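Local coordinates for beta-galactosidase (PDB 4OIF), which probably hydrolyses terminal non-reducing beta-D-galactose residues of beta-D-galactosides, as a trimeric, zinc-containing member of glycoside hydrolase family 42, at residues Lys72-Ile77 against Pro148-Trp153; Gly19-Asp24 against Asp31-Asp36; Thr496-Tyr501 against Gln608-Lys613. All blocks are in the same frame, centred on the assembly; numbering follows the deposited sequence.

Interaction 1 of 3, residues Lys72-Ile77 against Pro148-Trp153; sequences KVFDDI and PALLMW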
loop_
_atom_site.group_PDB
_atom_site.type_symbol
_atom_site.label_atom_id
_atom_site.label_comp_id
_atom_site.label_asym_id
_atom_site.label_seq_id
_atom_site.Cartn_x
_atom_site.Cartn_y
_atom_site.Cartn_z
ATOM N N LYS A 72 -25.823 41.356 8.857
ATOM C CA LYS A 72 -26.159 41.835 7.533
ATOM C C LYS A 72 -26.529 40.670 6.628
ATOM O O LYS A 72 -27.429 40.805 5.807
ATOM C CB LYS A 72 -25.024 42.659 6.927
ATOM C CG LYS A 72 -25.272 42.992 5.463
ATOM C CD LYS A 72 -24.846 44.403 5.087
ATOM C CE LYS A 72 -25.151 44.685 3.617
ATOM N NZ LYS A 72 -24.444 43.729 2.710
ATOM N N VAL A 73 -25.866 39.528 6.785
ATOM C CA VAL A 73 -26.257 38.344 6.016
ATOM C C VAL A 73 -27.710 37.917 6.314
ATOM O O VAL A 73 -28.480 37.660 5.382
ATOM C CB VAL A 73 -25.286 37.157 6.272
ATOM C CG1 VAL A 73 -25.906 35.814 5.854
ATOM C CG2 VAL A 73 -23.959 37.399 5.555
ATOM N N PHE A 74 -28.085 37.859 7.596
ATOM C CA PHE A 74 -29.441 37.447 7.993
ATOM C C PHE A 74 -30.472 38.382 7.412
ATOM O O PHE A 74 -31.486 37.945 6.825
ATOM C CB PHE A 74 -29.606 37.419 9.511
ATOM C CG PHE A 74 -29.377 36.064 10.129
ATOM C CD1 PHE A 74 -28.091 35.625 10.420
ATOM C CD2 PHE A 74 -30.449 35.241 10.439
ATOM C CE1 PHE A 74 -27.875 34.386 10.994
ATOM C CE2 PHE A 74 -30.239 34.001 11.013
ATOM C CZ PHE A 74 -28.944 33.573 11.294
ATOM N N ASP A 75 -30.198 39.678 7.562
ATOM C CA ASP A 75 -31.122 40.677 7.042
ATOM C C ASP A 75 -31.242 40.580 5.523
ATOM O O ASP A 75 -32.343 40.583 5.000
ATOM C CB ASP A 75 -30.704 42.084 7.466
ATOM C CG ASP A 75 -31.046 42.372 8.921
ATOM O OD1 ASP A 75 -31.781 41.555 9.528
ATOM O OD2 ASP A 75 -30.588 43.408 9.458
ATOM N N ASP A 76 -30.113 40.469 4.833
ATOM C CA ASP A 76 -30.075 40.437 3.370
ATOM C C ASP A 76 -30.786 39.223 2.792
ATOM O O ASP A 76 -31.500 39.322 1.793
ATOM C CB ASP A 76 -28.628 40.444 2.859
ATOM C CG ASP A 76 -27.991 41.800 2.945
ATOM O OD1 ASP A 76 -28.724 42.772 3.188
ATOM O OD2 ASP A 76 -26.767 41.907 2.747
ATOM N N ILE A 77 -30.559 38.065 3.396
ATOM C CA ILE A 77 -31.178 36.859 2.889
ATOM C C ILE A 77 -32.664 36.961 3.138
ATOM O O ILE A 77 -33.465 36.597 2.263
ATOM C CB ILE A 77 -30.576 35.611 3.539
ATOM C CG1 ILE A 77 -29.206 35.341 2.921
ATOM C CG2 ILE A 77 -31.496 34.393 3.387
ATOM C CD1 ILE A 77 -28.424 34.316 3.667
ATOM N N PRO A 148 -36.565 36.360 12.028
ATOM C CA PRO A 148 -37.549 35.674 11.174
ATOM C C PRO A 148 -36.933 34.743 10.109
ATOM O O PRO A 148 -37.567 33.754 9.746
ATOM C CB PRO A 148 -38.307 36.830 10.519
ATOM C CG PRO A 148 -37.397 38.011 10.636
ATOM C CD PRO A 148 -36.655 37.825 11.915
ATOM N N ALA A 149 -35.726 35.034 9.632
ATOM C CA ALA A 149 -35.073 34.162 8.652
ATOM C C ALA A 149 -34.569 32.847 9.242
ATOM O O ALA A 149 -34.278 31.911 8.499
ATOM C CB ALA A 149 -33.921 34.885 7.980
ATOM N N LEU A 150 -34.467 32.763 10.562
ATOM C CA LEU A 150 -33.918 31.555 11.181
ATOM C C LEU A 150 -34.847 30.372 10.993
ATOM O O LEU A 150 -36.023 30.446 11.324
ATOM C CB LEU A 150 -33.643 31.763 12.672
ATOM C CG LEU A 150 -33.013 30.528 13.328
ATOM C CD1 LEU A 150 -31.749 30.153 12.589
ATOM C CD2 LEU A 150 -32.729 30.740 14.817
ATOM N N LEU A 151 -34.315 29.277 10.468
ATOM C CA LEU A 151 -35.148 28.117 10.172
ATOM C C LEU A 151 -34.827 26.895 11.019
ATOM O O LEU A 151 -35.718 26.216 11.527
ATOM C CB LEU A 151 -35.019 27.724 8.702
ATOM C CG LEU A 151 -36.042 26.667 8.297
ATOM C CD1 LEU A 151 -37.430 27.295 8.244
ATOM C CD2 LEU A 151 -35.689 26.008 6.969
ATOM N N MET A 152 -33.543 26.621 11.156
ATOM C CA MET A 152 -33.088 25.380 11.760
ATOM C C MET A 152 -31.637 25.526 12.221
ATOM O O MET A 152 -30.888 26.352 11.696
ATOM C CB MET A 152 -33.244 24.235 10.749
ATOM C CG MET A 152 -32.916 22.827 11.235
ATOM S SD MET A 152 -33.327 21.593 9.954
ATOM C CE MET A 152 -32.528 22.307 8.523
ATOM N N TRP A 153 -31.256 24.745 13.223
ATOM C CA TRP A 153 -29.878 24.693 13.654
ATOM C C TRP A 153 -29.161 23.539 12.948
ATOM O O TRP A 153 -29.698 22.432 12.839
ATOM C CB TRP A 153 -29.790 24.528 15.168
ATOM C CG TRP A 153 -30.212 25.733 15.949
ATOM C CD1 TRP A 153 -31.380 25.904 16.624
ATOM C CD2 TRP A 153 -29.452 26.927 16.152
ATOM N NE1 TRP A 153 -31.403 27.132 17.229
ATOM C CE2 TRP A 153 -30.229 27.781 16.954
ATOM C CE3 TRP A 153 -28.188 27.358 15.731
ATOM C CZ2 TRP A 153 -29.790 29.045 17.337
ATOM C CZ3 TRP A 153 -27.751 28.603 16.115
ATOM C CH2 TRP A 153 -28.547 29.435 16.911
#

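Interaction 2 of 3, residues Gly19-Asp24 against Asp31-Asp36; sequences GDYNPD and DILQAD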
loop_
_atom_site.group_PDB
_atom_site.type_symbol
_atom_site.label_atom_id
_atom_site.label_comp_id
_atom_site.label_asym_id
_atom_site.label_seq_id
_atom_site.Cartn_x
_atom_site.Cartn_y
_atom_site.Cartn_z
ATOM N N GLY A 19 -28.254 25.939 -0.030
ATOM C CA GLY A 19 -27.128 25.214 0.542
ATOM C C GLY A 19 -26.117 26.033 1.345
ATOM O O GLY A 19 -26.388 27.156 1.776
ATOM N N ASP A 20 -24.940 25.458 1.560
ATOM C CA ASP A 20 -23.915 26.135 2.337
ATOM C C ASP A 20 -23.524 27.463 1.694
ATOM O O ASP A 20 -23.178 27.531 0.508
ATOM C CB ASP A 20 -22.683 25.244 2.497
ATOM C CG ASP A 20 -22.908 24.097 3.475
ATOM O OD1 ASP A 20 -24.047 23.593 3.574
ATOM O OD2 ASP A 20 -21.942 23.702 4.156
ATOM N N TYR A 21 -23.601 28.527 2.476
ATOM C CA TYR A 21 -23.256 29.851 1.977
ATOM C C TYR A 21 -22.162 30.426 2.882
ATOM O O TYR A 21 -22.326 30.483 4.107
ATOM C CB TYR A 21 -24.508 30.756 1.917
ATOM C CG TYR A 21 -24.229 32.178 1.492
ATOM C CD1 TYR A 21 -23.471 32.439 0.362
ATOM C CD2 TYR A 21 -24.732 33.258 2.211
ATOM C CE1 TYR A 21 -23.197 33.726 -0.037
ATOM C CE2 TYR A 21 -24.462 34.560 1.815
ATOM C CZ TYR A 21 -23.688 34.783 0.688
ATOM O OH TYR A 21 -23.397 36.062 0.263
ATOM N N ASN A 22 -21.044 30.832 2.280
ATOM C CA ASN A 22 -19.872 31.268 3.049
ATOM C C ASN A 22 -19.376 32.670 2.731
ATOM O O ASN A 22 -18.241 32.841 2.287
ATOM C CB ASN A 22 -18.728 30.284 2.840
ATOM C CG ASN A 22 -19.068 28.905 3.336
ATOM O OD1 ASN A 22 -19.296 28.716 4.527
ATOM N ND2 ASN A 22 -19.115 27.934 2.432
ATOM N N PRO A 23 -20.219 33.682 2.980
ATOM C CA PRO A 23 -19.839 35.074 2.742
ATOM C C PRO A 23 -18.658 35.495 3.608
ATOM O O PRO A 23 -17.979 36.459 3.270
ATOM C CB PRO A 23 -21.103 35.853 3.124
ATOM C CG PRO A 23 -21.795 34.964 4.112
ATOM C CD PRO A 23 -21.545 33.581 3.615
ATOM N N ASP A 24 -18.411 34.773 4.696
ATOM C CA ASP A 24 -17.289 35.085 5.575
ATOM C C ASP A 24 -15.948 34.956 4.833
ATOM O O ASP A 24 -14.923 35.458 5.291
ATOM C CB ASP A 24 -17.317 34.191 6.835
ATOM C CG ASP A 24 -17.614 32.716 6.524
ATOM O OD1 ASP A 24 -18.590 32.415 5.788
ATOM O OD2 ASP A 24 -16.863 31.849 7.023
ATOM N N ASP A 31 -19.005 43.537 -3.744
ATOM C CA ASP A 31 -19.530 43.267 -5.075
ATOM C C ASP A 31 -20.006 41.815 -5.193
ATOM O O ASP A 31 -21.092 41.553 -5.712
ATOM C CB ASP A 31 -18.483 43.579 -6.138
ATOM C CG ASP A 31 -17.230 42.770 -5.972
ATOM O OD1 ASP A 31 -16.820 42.548 -4.819
ATOM O OD2 ASP A 31 -16.665 42.334 -6.996
ATOM N N ILE A 32 -19.202 40.883 -4.691
ATOM C CA ILE A 32 -19.529 39.458 -4.713
ATOM C C ILE A 32 -20.757 39.160 -3.845
ATOM O O ILE A 32 -21.613 38.348 -4.218
ATOM C CB ILE A 32 -18.329 38.606 -4.237
ATOM C CG1 ILE A 32 -17.139 38.790 -5.184
ATOM C CG2 ILE A 32 -18.703 37.123 -4.146
ATOM C CD1 ILE A 32 -17.358 38.159 -6.546
ATOM N N LEU A 33 -20.849 39.834 -2.700
ATOM C CA LEU A 33 -21.954 39.609 -1.767
ATOM C C LEU A 33 -23.242 40.164 -2.352
ATOM O O LEU A 33 -24.321 39.606 -2.152
ATOM C CB LEU A 33 -21.665 40.246 -0.396
ATOM C CG LEU A 33 -20.416 39.733 0.335
ATOM C CD1 LEU A 33 -20.217 40.445 1.655
ATOM C CD2 LEU A 33 -20.446 38.220 0.535
ATOM N N GLN A 34 -23.119 41.255 -3.098
ATOM C CA GLN A 34 -24.269 41.824 -3.779
ATOM C C GLN A 34 -24.713 40.908 -4.918
ATOM O O GLN A 34 -25.903 40.666 -5.111
ATOM C CB GLN A 34 -23.936 43.216 -4.300
ATOM C CG GLN A 34 -25.134 44.050 -4.693
ATOM C CD GLN A 34 -24.772 45.524 -4.809
ATOM O OE1 GLN A 34 -23.754 45.971 -4.266
ATOM N NE2 GLN A 34 -25.603 46.288 -5.515
ATOM N N ALA A 35 -23.744 40.379 -5.652
ATOM C CA ALA A 35 -24.057 39.529 -6.785
ATOM C C ALA A 35 -24.729 38.252 -6.298
ATOM O O ALA A 35 -25.650 37.741 -6.936
ATOM C CB ALA A 35 -22.795 39.215 -7.582
ATOM N N ASP A 36 -24.265 37.759 -5.154
ATOM C CA ASP A 36 -24.829 36.584 -4.504
ATOM C C ASP A 36 -26.355 36.643 -4.389
ATOM O O ASP A 36 -27.036 35.660 -4.667
ATOM C CB ASP A 36 -24.219 36.409 -3.105
ATOM C CG ASP A 36 -22.880 35.685 -3.137
ATOM O OD1 ASP A 36 -22.618 34.969 -4.129
ATOM O OD2 ASP A 36 -22.094 35.832 -2.170
HETATM O O HOH W 1 -24.830 38.457 0.314
#

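Interaction 3 of 3, residues Thr496-Tyr501 against Gln608-Lys613; sequences TLVMTY and QELMEK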
loop_
_atom_site.group_PDB
_atom_site.type_symbol
_atom_site.label_atom_id
_atom_site.label_comp_id
_atom_site.label_asym_id
_atom_site.label_seq_id
_atom_site.Cartn_x
_atom_site.Cartn_y
_atom_site.Cartn_z
ATOM N N THR A 496 -43.307 -12.294 8.121
ATOM C CA THR A 496 -42.476 -13.104 7.254
ATOM C C THR A 496 -41.033 -12.591 7.343
ATOM O O THR A 496 -40.752 -11.448 7.006
ATOM C CB THR A 496 -42.970 -13.057 5.798
ATOM O OG1 THR A 496 -44.231 -13.718 5.701
ATOM C CG2 THR A 496 -41.987 -13.745 4.880
ATOM N N LEU A 497 -40.131 -13.438 7.814
ATOM C CA LEU A 497 -38.759 -13.053 8.090
ATOM C C LEU A 497 -37.808 -13.813 7.195
ATOM O O LEU A 497 -37.972 -15.010 7.024
ATOM C CB LEU A 497 -38.430 -13.322 9.552
ATOM C CG LEU A 497 -36.984 -13.152 10.007
ATOM C CD1 LEU A 497 -36.499 -11.705 9.878
ATOM C CD2 LEU A 497 -36.848 -13.625 11.422
ATOM N N VAL A 498 -36.825 -13.118 6.628
ATOM C CA VAL A 498 -35.785 -13.747 5.808
ATOM C C VAL A 498 -34.398 -13.476 6.388
ATOM O O VAL A 498 -34.006 -12.326 6.574
ATOM C CB VAL A 498 -35.812 -13.247 4.345
ATOM C CG1 VAL A 498 -34.655 -13.839 3.556
ATOM C CG2 VAL A 498 -37.128 -13.604 3.671
ATOM N N MET A 499 -33.660 -14.539 6.689
ATOM C CA MET A 499 -32.280 -14.391 7.125
ATOM C C MET A 499 -31.360 -15.211 6.246
ATOM O O MET A 499 -31.811 -15.983 5.391
ATOM C CB MET A 499 -32.109 -14.789 8.593
ATOM C CG MET A 499 -32.618 -13.736 9.552
ATOM S SD MET A 499 -32.357 -14.173 11.273
ATOM C CE MET A 499 -31.530 -12.732 11.895
ATOM N N THR A 500 -30.062 -15.027 6.444
ATOM C CA THR A 500 -29.082 -15.621 5.549
ATOM C C THR A 500 -27.912 -16.176 6.304
ATOM O O THR A 500 -27.836 -16.091 7.528
ATOM C CB THR A 500 -28.501 -14.606 4.538
ATOM O OG1 THR A 500 -27.601 -13.717 5.220
ATOM C CG2 THR A 500 -29.607 -13.806 3.824
ATOM N N TYR A 501 -26.982 -16.710 5.529
ATOM C CA TYR A 501 -25.664 -17.063 6.010
ATOM C C TYR A 501 -25.078 -15.998 6.936
ATOM O O TYR A 501 -25.353 -14.803 6.779
ATOM C CB TYR A 501 -24.741 -17.279 4.822
ATOM C CG TYR A 501 -24.720 -16.120 3.861
ATOM C CD1 TYR A 501 -25.657 -16.023 2.837
ATOM C CD2 TYR A 501 -23.752 -15.117 3.968
ATOM C CE1 TYR A 501 -25.639 -14.949 1.942
ATOM C CE2 TYR A 501 -23.722 -14.045 3.077
ATOM C CZ TYR A 501 -24.672 -13.962 2.066
ATOM O OH TYR A 501 -24.653 -12.903 1.174
ATOM N N GLN A 608 -39.702 -12.429 -5.730
ATOM C CA GLN A 608 -40.877 -12.283 -6.571
ATOM C C GLN A 608 -41.970 -13.124 -5.977
ATOM O O GLN A 608 -43.123 -12.672 -5.827
ATOM C CB GLN A 608 -40.615 -12.720 -8.009
ATOM C CG GLN A 608 -41.743 -12.342 -8.951
ATOM C CD GLN A 608 -41.948 -10.832 -9.019
ATOM O OE1 GLN A 608 -40.989 -10.056 -8.923
ATOM N NE2 GLN A 608 -43.200 -10.407 -9.174
ATOM N N GLU A 609 -41.593 -14.355 -5.628
ATOM C CA GLU A 609 -42.535 -15.243 -4.959
ATOM C C GLU A 609 -43.032 -14.641 -3.664
ATOM O O GLU A 609 -44.226 -14.725 -3.364
ATOM C CB GLU A 609 -41.916 -16.604 -4.686
ATOM C CG GLU A 609 -41.805 -17.455 -5.922
ATOM C CD GLU A 609 -42.340 -18.841 -5.694
ATOM O OE1 GLU A 609 -42.806 -19.106 -4.565
ATOM O OE2 GLU A 609 -42.283 -19.661 -6.636
ATOM N N LEU A 610 -42.139 -14.031 -2.892
ATOM C CA LEU A 610 -42.636 -13.392 -1.665
ATOM C C LEU A 610 -43.584 -12.203 -1.945
ATOM O O LEU A 610 -44.488 -11.932 -1.157
ATOM C CB LEU A 610 -41.473 -12.941 -0.780
ATOM C CG LEU A 610 -40.891 -14.090 0.048
ATOM C CD1 LEU A 610 -39.699 -13.636 0.894
ATOM C CD2 LEU A 610 -41.971 -14.719 0.933
ATOM N N MET A 611 -43.386 -11.512 -3.066
ATOM C CA MET A 611 -44.200 -10.347 -3.434
ATOM C C MET A 611 -45.599 -10.775 -3.866
ATOM O O MET A 611 -46.588 -10.101 -3.582
ATOM C CB MET A 611 -43.553 -9.554 -4.578
ATOM C CG MET A 611 -42.317 -8.724 -4.247
ATOM S SD MET A 611 -41.466 -8.265 -5.785
ATOM C CE MET A 611 -39.937 -7.569 -5.162
ATOM N N GLU A 612 -45.679 -11.883 -4.591
ATOM C CA GLU A 612 -46.980 -12.415 -4.942
ATOM C C GLU A 612 -47.661 -12.944 -3.683
ATOM O O GLU A 612 -48.823 -12.634 -3.421
ATOM C CB GLU A 612 -46.844 -13.497 -6.010
ATOM C CG GLU A 612 -46.382 -12.937 -7.350
ATOM C CD GLU A 612 -45.950 -14.008 -8.332
ATOM O OE1 GLU A 612 -45.980 -15.203 -7.969
ATOM O OE2 GLU A 612 -45.571 -13.650 -9.469
ATOM N N LYS A 613 -46.916 -13.711 -2.891
ATOM C CA LYS A 613 -47.445 -14.312 -1.673
ATOM C C LYS A 613 -48.023 -13.277 -0.710
ATOM O O LYS A 613 -49.091 -13.478 -0.145
ATOM C CB LYS A 613 -46.354 -15.120 -0.975
ATOM C CG LYS A 613 -46.859 -16.130 0.039
ATOM C CD LYS A 613 -45.706 -16.995 0.555
ATOM C CE LYS A 613 -46.209 -18.255 1.242
ATOM N NZ LYS A 613 -47.195 -17.931 2.313
HETATM O O HOH W 2 -45.445 -15.523 3.947
#

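Interaction 1 of 3, residues Lys72-Ile77 against Pro148-Trp153
Phe74 swings its ring off helix 68-79 with an unusual first torsion (chi1 -95°), and this carries CD2 and CE2 down to Ala149, just before strand 150-154, and Leu150, its first residue. The CB of Ala149 points toward the helix and lies 4.3 Å from Phe74 CD2, approaching the ring obliquely; the same methyl is 4.1 Å from the carbonyl O of Phe74. The CB of Leu150 comes to the ring's edge, near its plane, 4.4 Å from Phe74 CE2. The backbones are closest at the same place, with 6.6 Å between the CA atoms of Phe74 and Ala149. Tyr144 stacks on the Phe74 ring and His147 meets it edge-to-face, while Val84 of the neighbouring strand also touches it. The contact joins an outer helix of the TIM barrel to one of its parallel strands, away from the annotated sites. All the groups that meet the ring from the 148-153 side are apolar carbons, so this buried junction rests on van der Waals packing and exclusion of water rather than on directed bonds.

Interaction 2 of 3, residues Gly19-Asp24 against Asp31-Asp36
Within the first beta-alpha-beta unit of the TIM barrel, strand 16-21 runs through a short loop into helix 30-42, and Tyr21 and Pro23 pack back against that helix at Leu33 and Asp36. The CB of Tyr21 points toward the helix, and with chi1 at 176° its CG stands opposite the backbone N, bringing the hydroxyl to Asp36. Its OH donates to Asp36 OD2 at 2.8 Å, meeting that oxygen on the anti side and 32° out of the carboxylate plane. OD2 lies at the ring edge, and ring and carboxylate planes stand 85° apart. A water donates to both Tyr21 OH and Leu33 O, at 2.8 Å each, so the hydroxyl also reaches the helix backbone. The other carboxylate oxygen, Asp36 OD1, is held by Trp362 NE1 and by a salt bridge to Arg363. Leu33 CD2 fills the corner between Pro23 CB, at 3.6 Å, and Tyr21 OH, while Pro23 CD sits over the centre of one face of the Tyr21 ring, 3.4 Å above its plane. A phenylalanine at Tyr21 would probably leave Asp36 OD2 without this donor and the water without its anchor on the strand side. Strand 16-21 lies between strands 47-50 and 356-359, with Tyr21 touching Phe48 on the former, while helix 68-79 packs Ile77 on Tyr21.

Interaction 3 of 3, residues Thr496-Tyr501 against Gln608-Lys613
Leu610 of helix 600-613 packs on Thr496 and Val498 of strand 496-500, a helix on the mixed sheet of the trimerisation domain, an alpha/beta domain related by sequence to class I glutamine amidotransferases. The apolar part is a fork: the two methyls of Leu610 go to different strand residues. CD1 meets Val498 CG2 at 3.8 Å, the side chains reaching toward each other tip to tip, and CD2 lies 4.1 Å from Thr496 CG2, where the side chains run at a slant to each other. Thr496 and Val498, two apart on the strand, both point toward the helix, whereas Leu497 between them points away. The torsions of Thr496 divide its branches: CG2 is anti to the backbone N and faces Leu610, while OG1 is anti to the carbonyl carbon (chi1 -68°) and serves the polar part of the contact. The packing continues onto adjacent strands, where Leu470 touches Thr496, Val498 and Leu610, and Tyr592 touches Thr496 and Leu610. The polar link across the contact runs through one water, which donates to Thr496 OG1 at 2.8 Å and accepts a weak, long bond from Lys613 NZ at 3.4 Å. The water thus links the start of the strand to the last residue of the helix, weakly on the lysine side. Two polar side chains of the helix bind outside the contact: Glu609 forms a salt bridge with Arg546, and Gln608 OE1 accepts from Arg452. Beyond the contact, at the far end of the strand, Thr500 OG1, also bonded to Met475 N, donates forward to Tyr501 O at 2.9 Å, on a lone pair in the carbonyl plane, with an angle of 126° at the oxygen; the same OG1 lies 3.8 Å above the centre of the Tyr501 ring.

In the fold
From the N terminus, interaction 2 comes first, closing the short loop between strand 16-21 and helix 30-42. Interaction 1 follows, closing a longer loop from helix 68-79 to strand 150-154, and interaction 3 spans 496-501 to 608-613. The three lie in series, with none nested or crossing. Interactions 1 and 2 belong to the same barrel, their centres about 13 Å apart, touching where Val73 CG2 meets Pro23 CG at 3.6 Å; helix 68-79, part of interaction 1, also packs on interaction 2. Interaction 3 holds a helix to the separate sheet of the trimerisation domain, its centre about 49 Å from that of interaction 1 and about 52 Å from that of interaction 2, across the chain's centre.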